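Local coordinates for oxalate-binding protein (PDB 1O4T) that binds oxalate and manganese and, as a putative oxalate decarboxylase of the cupin family, works as a homodimer, at the interface of chains A and B. Sequence-based numbering; all coordinates share one arbitrary frame. Chains: chain A/B, putative oxalate decarboxylase.

Contact 1: the interface of chains A and B. Residues chain A 46-47, 52, 59; chain B 81, 83, 105, 107.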
# COMPACT_ATOMS: atom_id res chain seq x y z
N LEU A 46 -4.33 -8.64 5.07
CA LEU A 46 -5.38 -8.12 4.19
C LEU A 46 -5.61 -9.02 2.97
O LEU A 46 -6.76 -9.21 2.55
CB LEU A 46 -5.03 -6.70 3.77
CG LEU A 46 -4.81 -5.80 4.96
CD1 LEU A 46 -4.52 -4.41 4.44
CD2 LEU A 46 -5.96 -5.80 5.93
N LEU A 47 -4.53 -9.60 2.44
CA LEU A 47 -4.60 -10.59 1.37
C LEU A 47 -3.63 -11.71 1.62
O LEU A 47 -2.51 -11.47 2.05
CB LEU A 47 -4.22 -9.97 0.05
CG LEU A 47 -5.12 -8.87 -0.46
CD1 LEU A 47 -4.39 -8.10 -1.59
CD2 LEU A 47 -6.49 -9.35 -0.91
N MET A 52 -2.39 -13.77 -3.80
CA MET A 52 -1.40 -12.99 -4.56
C MET A 52 -0.53 -13.87 -5.43
O MET A 52 0.58 -13.50 -5.78
CB MET A 52 -0.58 -12.11 -3.61
CG MET A 52 -1.43 -11.05 -2.96
SD MET A 52 -0.48 -9.98 -1.90
CE MET A 52 -0.01 -11.17 -0.52
N PHE A 59 0.76 -8.92 2.81
CA PHE A 59 0.11 -7.66 2.50
C PHE A 59 -0.72 -7.32 3.74
O PHE A 59 -1.82 -7.84 3.90
CB PHE A 59 -0.72 -7.73 1.21
CG PHE A 59 -1.18 -6.40 0.72
CD1 PHE A 59 -2.26 -5.77 1.31
CD2 PHE A 59 -0.50 -5.73 -0.28
CE1 PHE A 59 -2.70 -4.51 0.90
CE2 PHE A 59 -0.91 -4.45 -0.69
CZ PHE A 59 -2.02 -3.83 -0.08
N ILE B 81 -3.85 -4.24 -6.97
CA ILE B 81 -4.41 -3.97 -5.67
C ILE B 81 -4.50 -2.49 -5.52
O ILE B 81 -3.55 -1.79 -5.84
CB ILE B 81 -3.43 -4.49 -4.59
CG1 ILE B 81 -3.24 -6.00 -4.75
CG2 ILE B 81 -3.89 -4.14 -3.19
CD1 ILE B 81 -2.03 -6.53 -4.07
N TYR B 83 -5.23 0.09 -2.36
CA TYR B 83 -5.50 0.31 -0.95
C TYR B 83 -6.00 1.75 -0.84
O TYR B 83 -5.26 2.72 -1.15
CB TYR B 83 -4.22 0.09 -0.15
CG TYR B 83 -4.51 0.25 1.27
CD1 TYR B 83 -5.02 -0.79 2.00
CD2 TYR B 83 -4.47 1.52 1.86
CE1 TYR B 83 -5.33 -0.64 3.32
CE2 TYR B 83 -4.82 1.69 3.20
CZ TYR B 83 -5.23 0.62 3.92
OH TYR B 83 -5.60 0.77 5.23
N VAL B 105 -9.26 -2.46 0.73
CA VAL B 105 -8.41 -3.10 -0.26
C VAL B 105 -9.29 -3.58 -1.43
O VAL B 105 -10.26 -4.29 -1.22
CB VAL B 105 -7.66 -4.34 0.37
CG1 VAL B 105 -6.90 -5.12 -0.69
CG2 VAL B 105 -6.71 -3.90 1.49
N PHE B 107 -9.13 -5.75 -4.91
CA PHE B 107 -8.25 -6.68 -5.60
C PHE B 107 -8.81 -6.99 -6.95
O PHE B 107 -10.00 -7.40 -7.07
CB PHE B 107 -8.14 -7.98 -4.79
CG PHE B 107 -7.18 -8.98 -5.37
CD1 PHE B 107 -5.82 -8.87 -5.13
CD2 PHE B 107 -7.63 -10.05 -6.11
CE1 PHE B 107 -4.95 -9.80 -5.65
CE2 PHE B 107 -6.74 -10.97 -6.61
CZ PHE B 107 -5.42 -10.84 -6.39
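A:Phe59 and B:Ile81 meet at the middle of an apolar patch in the homodimer interface, where strand 58-64 and the loop residues A:Leu46 and A:Leu47 of one cupin subunit pack on strands 78-86 and 104-108 of the other. The aromatic contact comes first. The ring of A:Phe59 and the branches of B:Ile81 run past one another in opposite directions, and ring carbon CZ lies 3.6 Å from the methyl CG2 of B:Ile81. The ring reaches the partner because its CG stands anti to the backbone N (chi1 -169°), which swings it off the strand toward chain B. The neighbouring ring carbon CE1 lies 4.1 Å from CG2 of B:Val105. Within chain A the ring is steadied by its own neighbours: CD1 of A:Leu47 rests over one face near the rim, and CB of A:Leu46 lies at the edge, in the ring plane. Were this ring of A:Phe59 cut back to an alanine, a gap would probably open beside the methyls of B:Ile81 and B:Val105, and A:Leu47 would lose the face it rests on.

Aliphatic contacts make up the rest. A:Leu46 crosses B:Val105 at a slant, its CD1 3.7 Å from CG2, and the same methyl touches the ring of B:Tyr83 at CE1. The beta-branched B:Val105 suits a strand and offers a methyl to each leucine, CG2 to A:Leu46 and CG1 to A:Leu47. A:Met52 borders the patch and gives up little surface to the partner. Leucine suits position 47 because it carries a methyl far enough to reach two partners at once: CD1 of A:Leu47 points tip to tip at CD1 of B:Ile81, 3.8 Å away, and this one methyl also meets ring carbon CD1 of B:Phe107 at 3.9 Å.

Contact 2: the interface of chains A and B. Residues chain A 22-24, 46, 61, 85, 127; chain B 83, 102-103.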
# COMPACT_ATOMS: atom_id res chain seq x y z
N ARG A 22 -12.61 -4.91 3.61
CA ARG A 22 -12.66 -3.73 4.49
C ARG A 22 -11.72 -3.89 5.70
O ARG A 22 -12.04 -4.63 6.63
CB ARG A 22 -14.08 -3.42 4.96
CG ARG A 22 -14.17 -2.14 5.81
CD ARG A 22 -15.47 -1.35 5.68
NE ARG A 22 -15.64 -0.74 4.34
CZ ARG A 22 -16.77 -0.19 3.91
NH1 ARG A 22 -16.84 0.32 2.70
NH2 ARG A 22 -17.84 -0.16 4.68
N SER A 23 -10.55 -3.23 5.65
CA SER A 23 -9.52 -3.30 6.72
C SER A 23 -10.23 -3.20 8.06
O SER A 23 -10.03 -4.00 8.98
CB SER A 23 -8.49 -2.11 6.67
OG SER A 23 -7.19 -2.48 6.18
N SER A 24 -11.06 -2.17 8.14
CA SER A 24 -11.78 -1.84 9.36
C SER A 24 -12.40 -3.12 9.96
O SER A 24 -12.62 -3.19 11.18
CB SER A 24 -12.84 -0.77 9.00
OG SER A 24 -12.42 -0.05 7.79
N LEU A 46 -4.33 -8.64 5.07
CA LEU A 46 -5.38 -8.12 4.19
C LEU A 46 -5.61 -9.02 2.97
O LEU A 46 -6.76 -9.21 2.55
CB LEU A 46 -5.03 -6.70 3.77
CG LEU A 46 -4.81 -5.80 4.96
CD1 LEU A 46 -4.52 -4.41 4.44
CD2 LEU A 46 -5.96 -5.80 5.93
N ARG A 61 -1.62 -4.57 7.29
CA ARG A 61 -1.65 -3.27 7.94
C ARG A 61 -1.13 -3.44 9.37
O ARG A 61 -1.66 -4.31 10.14
CB ARG A 61 -3.06 -2.72 7.97
CG ARG A 61 -3.14 -1.28 8.37
CD ARG A 61 -4.56 -0.72 8.51
NE ARG A 61 -4.48 0.67 9.00
CZ ARG A 61 -5.48 1.56 8.94
NH1 ARG A 61 -6.66 1.23 8.43
NH2 ARG A 61 -5.29 2.79 9.40
N LEU A 85 0.94 5.16 6.94
CA LEU A 85 -0.44 5.64 6.87
C LEU A 85 -0.80 6.71 7.91
O LEU A 85 -1.58 7.61 7.59
CB LEU A 85 -1.43 4.48 7.04
CG LEU A 85 -1.42 3.29 6.09
CD1 LEU A 85 -2.28 2.20 6.68
CD2 LEU A 85 -1.95 3.71 4.78
N LEU A 127 1.25 0.17 5.97
CA LEU A 127 1.11 -1.00 5.14
C LEU A 127 2.43 -1.68 4.91
O LEU A 127 3.41 -1.01 4.64
CB LEU A 127 0.56 -0.51 3.80
CG LEU A 127 -0.65 -1.19 3.26
CD1 LEU A 127 -1.81 -1.12 4.24
CD2 LEU A 127 -0.94 -0.51 1.88
N TYR B 83 -5.23 0.09 -2.36
CA TYR B 83 -5.50 0.31 -0.95
C TYR B 83 -6.00 1.75 -0.84
O TYR B 83 -5.26 2.72 -1.15
CB TYR B 83 -4.22 0.09 -0.15
CG TYR B 83 -4.51 0.25 1.27
CD1 TYR B 83 -5.02 -0.79 2.00
CD2 TYR B 83 -4.47 1.52 1.86
CE1 TYR B 83 -5.33 -0.64 3.32
CE2 TYR B 83 -4.82 1.69 3.20
CZ TYR B 83 -5.23 0.62 3.92
OH TYR B 83 -5.60 0.77 5.23
N ALA B 102 -11.85 4.83 2.70
CA ALA B 102 -10.48 4.71 3.26
C ALA B 102 -10.35 3.47 4.13
O ALA B 102 -11.21 3.19 4.97
CB ALA B 102 -10.13 5.98 4.07
N GLY B 103 -9.30 2.70 3.89
CA GLY B 103 -9.06 1.46 4.61
C GLY B 103 -9.38 0.22 3.83
O GLY B 103 -8.94 -0.87 4.22
O HOH W 1 -12.88 1.03 5.37
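B:Tyr83 reaches from its strand into chain A and has its ring bordered by A:Leu127, A:Leu85, A:Ser23 and A:Arg61. A trans first torsion carries the ring away from its own strand, and much of the residue is buried by the partner. A:Leu127 crosses the ring at a slant and lays CD1 over one face, 3.8 Å from the centroid, in a CH-pi contact displaced toward the rim. Its second methyl, CD2, sits at the root of the ring, 3.7 Å from CG, so the forked leucine follows the aromatic surface from base to rim. A:Leu85 points against the tyrosine and brings CD2 to 3.8 Å from CE2 of B:Tyr83, on the same side of the ring as A:Leu127. The hydroxyl OG of A:Ser23 lies at the ring's edge, in its plane.

At the phenol end, the extended A:Arg61 crosses the tyrosine at about a right angle, with guanidinium and ring planes 89° apart. Its NH1 is 3.4 Å from the phenol OH, a distance that suggests a loose polar contact at most. A long basic chain suits this place because it can span the end of the ring and bring polar groups near the phenol.

Beside the tyrosine, backbone groups join the subunits. The amide N of A:Ser23 donates to O of B:Gly103 at 3.2 Å, approaching 49° out of the carbonyl plane; a further bond from the serine hydroxyl to this oxygen is doubtful, because OG points poorly for it. Glycine suits this turn because it tolerates the positive phi found there. A water links A:Ser24 OG (2.7 Å) to O of B:Ala102.

In the double-stranded beta-helix of the cupin fold, the 3-10 turn 23-25 after strand 20-22 meets the loop before strand 104-108 of the partner, while strands 58-64, 78-86 and 124-132 of chain A supply A:Arg61, A:Leu85 and A:Leu127 round B:Tyr83.

Contacts 1 and 2 are adjoining parts of one dimer interface, their C-alpha centres about 9 Å apart. A:Leu46 and B:Tyr83 belong to both, and strand 58-64 of chain A and strand 78-86 of chain B run through both. The character changes along the way: the contacts described in contact 1 are mainly apolar packing, whereas contact 2 adds backbone and water-mediated links that depend on direction. Packing and polar registration thus probably act together to set the two cupin subunits against each other. Because the dimer is two-fold symmetric, both contacts recur with the chains exchanged, doubling their contribution to the assembly.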